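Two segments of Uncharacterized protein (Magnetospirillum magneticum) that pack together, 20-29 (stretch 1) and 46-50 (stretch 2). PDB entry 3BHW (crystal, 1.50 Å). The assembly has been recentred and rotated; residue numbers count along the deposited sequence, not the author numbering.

Stretch 1 20-29: PESRIIAGLL
Stretch 2 46-50: NVLQR

Residues 20-29 lie within a longer helix, with phi from -74° to -55° and psi from -49° to -33°. Its i to i+4 hydrogen bonds include Ala26 N to Ser22 O at 2.8 Å and Leu28 N to Ile24 O at 3.1 Å; the bond from Ile24 N to Pro20 O, at 3.4 Å, is weak. Stretch 2 has no regular helix or strand. Asn46 leaves the preceding helix with positive phi (60/48) and opens a type I turn through Val47 (-63/-18) and Leu48 (-89/-7), closed by Gln49 N to Asn46 O at 2.9 Å. Gln49 again has positive phi (67/43). The Asn46 side chain (chi1 t, chi2 28°) braces the turn by bonding both polar groups of one backbone residue: Arg50 N donates to Asn46 OD1 at 3.0 Å, and Asn46 ND2 donates to Arg50 O at 2.9 Å.

The backbones come nearest at Glu21 and Leu48, whose CA atoms are 6.0 Å apart. No hydrogen bond crosses the contact, which buries 295 Å² and is mainly apolar. Leu48 (m, t) has the most area covered by the other stretch, 76 Å²: its CA-to-CB bond points sideways, but the end of the side chain comes nearer, placing CD2 3.8 Å from Ile24 CG2 and 4.3 Å from Ile25 CG1. Ile24 and Ile25 are both m, t. Val47 (m) points toward the helix, its CG2 lying 4.0 Å from Ile24 CG2 and 4.0 Å from Leu28 CD1; Leu28 is also m, t. Ile24 CD1 reaches Val47 O at 3.4 Å, packing against backbone as well.

The charged contact is a salt bridge, Glu21 OE2 to Arg50 NH1 at 3.6 Å, with the carboxylate oxygen at the guanidinium edge, near its plane. Glu21 has chi1 m, chi2 91° and chi3 -21°; Arg50 is m, m, t with chi4 -86°.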

# COMPACT_ATOMS: atom_id res chain seq x y z
N PRO A 20 -11.44 -1.22 -5.82
CA PRO A 20 -12.14 -1.40 -7.09
C PRO A 20 -11.28 -1.04 -8.32
O PRO A 20 -11.22 -1.78 -9.33
CB PRO A 20 -13.35 -0.45 -6.94
CG PRO A 20 -13.59 -0.42 -5.44
CD PRO A 20 -12.21 -0.37 -4.88
N GLU A 21 -10.63 0.11 -8.26
CA GLU A 21 -9.77 0.52 -9.35
C GLU A 21 -8.61 -0.46 -9.51
O GLU A 21 -8.19 -0.77 -10.63
CB GLU A 21 -9.18 1.88 -9.10
CG GLU A 21 -10.17 3.02 -9.32
CD GLU A 21 -10.91 3.40 -8.07
OE1 GLU A 21 -10.99 2.55 -7.11
OE2 GLU A 21 -11.43 4.54 -8.05
N SER A 22 -8.09 -0.95 -8.40
CA SER A 22 -6.94 -1.82 -8.45
C SER A 22 -7.31 -3.14 -9.13
O SER A 22 -6.48 -3.76 -9.80
CB SER A 22 -6.36 -2.08 -7.04
OG SER A 22 -5.56 -0.98 -6.60
N ARG A 23 -8.55 -3.59 -8.93
CA ARG A 23 -9.03 -4.83 -9.56
C ARG A 23 -9.03 -4.71 -11.07
O ARG A 23 -8.76 -5.66 -11.79
CB ARG A 23 -10.44 -5.15 -9.13
CG ARG A 23 -10.62 -5.49 -7.62
CD ARG A 23 -11.83 -6.37 -7.51
NE ARG A 23 -12.30 -6.69 -6.16
CZ ARG A 23 -12.07 -7.86 -5.54
NH1 ARG A 23 -11.31 -8.77 -6.12
NH2 ARG A 23 -12.60 -8.13 -4.35
N ILE A 24 -9.34 -3.51 -11.55
CA ILE A 24 -9.47 -3.30 -12.98
C ILE A 24 -8.06 -3.30 -13.56
O ILE A 24 -7.81 -3.90 -14.60
CB ILE A 24 -10.22 -1.98 -13.36
CG1 ILE A 24 -11.72 -2.13 -13.03
CG2 ILE A 24 -10.06 -1.70 -14.85
CD1 ILE A 24 -12.45 -0.84 -12.83
N ILE A 25 -7.13 -2.70 -12.82
CA ILE A 25 -5.74 -2.60 -13.28
C ILE A 25 -5.10 -3.98 -13.27
O ILE A 25 -4.40 -4.36 -14.22
CB ILE A 25 -4.94 -1.52 -12.45
CG1 ILE A 25 -5.41 -0.10 -12.82
CG2 ILE A 25 -3.42 -1.62 -12.70
CD1 ILE A 25 -5.27 0.94 -11.71
N ALA A 26 -5.38 -4.75 -12.22
CA ALA A 26 -4.95 -6.16 -12.13
C ALA A 26 -5.48 -7.00 -13.30
O ALA A 26 -4.75 -7.84 -13.83
CB ALA A 26 -5.36 -6.76 -10.80
N GLY A 27 -6.73 -6.76 -13.72
CA GLY A 27 -7.25 -7.37 -14.95
C GLY A 27 -6.40 -7.07 -16.17
O GLY A 27 -6.07 -7.97 -16.94
N LEU A 28 -6.07 -5.79 -16.35
CA LEU A 28 -5.27 -5.35 -17.47
C LEU A 28 -3.89 -5.95 -17.43
O LEU A 28 -3.30 -6.24 -18.47
CB LEU A 28 -5.16 -3.83 -17.50
CG LEU A 28 -6.38 -3.12 -18.07
CD1 LEU A 28 -6.43 -1.69 -17.56
CD2 LEU A 28 -6.33 -3.17 -19.59
N LEU A 29 -3.36 -6.12 -16.22
CA LEU A 29 -2.04 -6.74 -16.09
C LEU A 29 -2.12 -8.22 -16.49
O LEU A 29 -1.23 -8.75 -17.16
CB LEU A 29 -1.47 -6.57 -14.68
CG LEU A 29 -0.98 -5.13 -14.43
CD1 LEU A 29 -0.67 -4.88 -12.95
CD2 LEU A 29 0.22 -4.81 -15.30
N ASN A 46 -11.32 4.94 -20.65
CA ASN A 46 -11.86 5.28 -19.32
C ASN A 46 -12.32 4.06 -18.52
O ASN A 46 -13.41 4.08 -17.89
CB ASN A 46 -12.99 6.31 -19.44
CG ASN A 46 -13.34 6.95 -18.09
OD1 ASN A 46 -12.49 7.06 -17.19
ND2 ASN A 46 -14.58 7.35 -17.96
N VAL A 47 -11.47 3.04 -18.47
CA VAL A 47 -11.79 1.79 -17.76
C VAL A 47 -12.01 1.96 -16.26
O VAL A 47 -12.64 1.10 -15.63
CB VAL A 47 -10.77 0.65 -18.07
CG1 VAL A 47 -10.86 0.25 -19.54
CG2 VAL A 47 -9.36 1.07 -17.70
N LEU A 48 -11.53 3.07 -15.69
CA LEU A 48 -11.77 3.30 -14.25
C LEU A 48 -13.09 4.05 -14.00
O LEU A 48 -13.52 4.17 -12.86
CB LEU A 48 -10.58 3.97 -13.55
CG LEU A 48 -9.21 3.28 -13.70
CD1 LEU A 48 -8.23 3.94 -12.78
CD2 LEU A 48 -9.27 1.79 -13.44
N GLN A 49 -13.73 4.50 -15.08
CA GLN A 49 -15.05 5.15 -15.02
C GLN A 49 -14.97 6.49 -14.30
O GLN A 49 -15.82 6.81 -13.49
CB GLN A 49 -16.12 4.24 -14.37
CG GLN A 49 -16.26 2.87 -15.05
CD GLN A 49 -16.43 2.97 -16.56
OE1 GLN A 49 -17.04 3.93 -17.07
NE2 GLN A 49 -15.89 2.00 -17.30
N ARG A 50 -13.94 7.28 -14.61
CA ARG A 50 -13.83 8.62 -14.06
C ARG A 50 -14.93 9.46 -14.67
O ARG A 50 -15.20 9.33 -15.88
CB ARG A 50 -12.45 9.22 -14.38
CG ARG A 50 -11.30 8.68 -13.52
CD ARG A 50 -11.19 9.41 -12.20
NE ARG A 50 -10.07 8.91 -11.39
CZ ARG A 50 -10.15 7.87 -10.57
NH1 ARG A 50 -11.30 7.21 -10.42
NH2 ARG A 50 -9.08 7.49 -9.89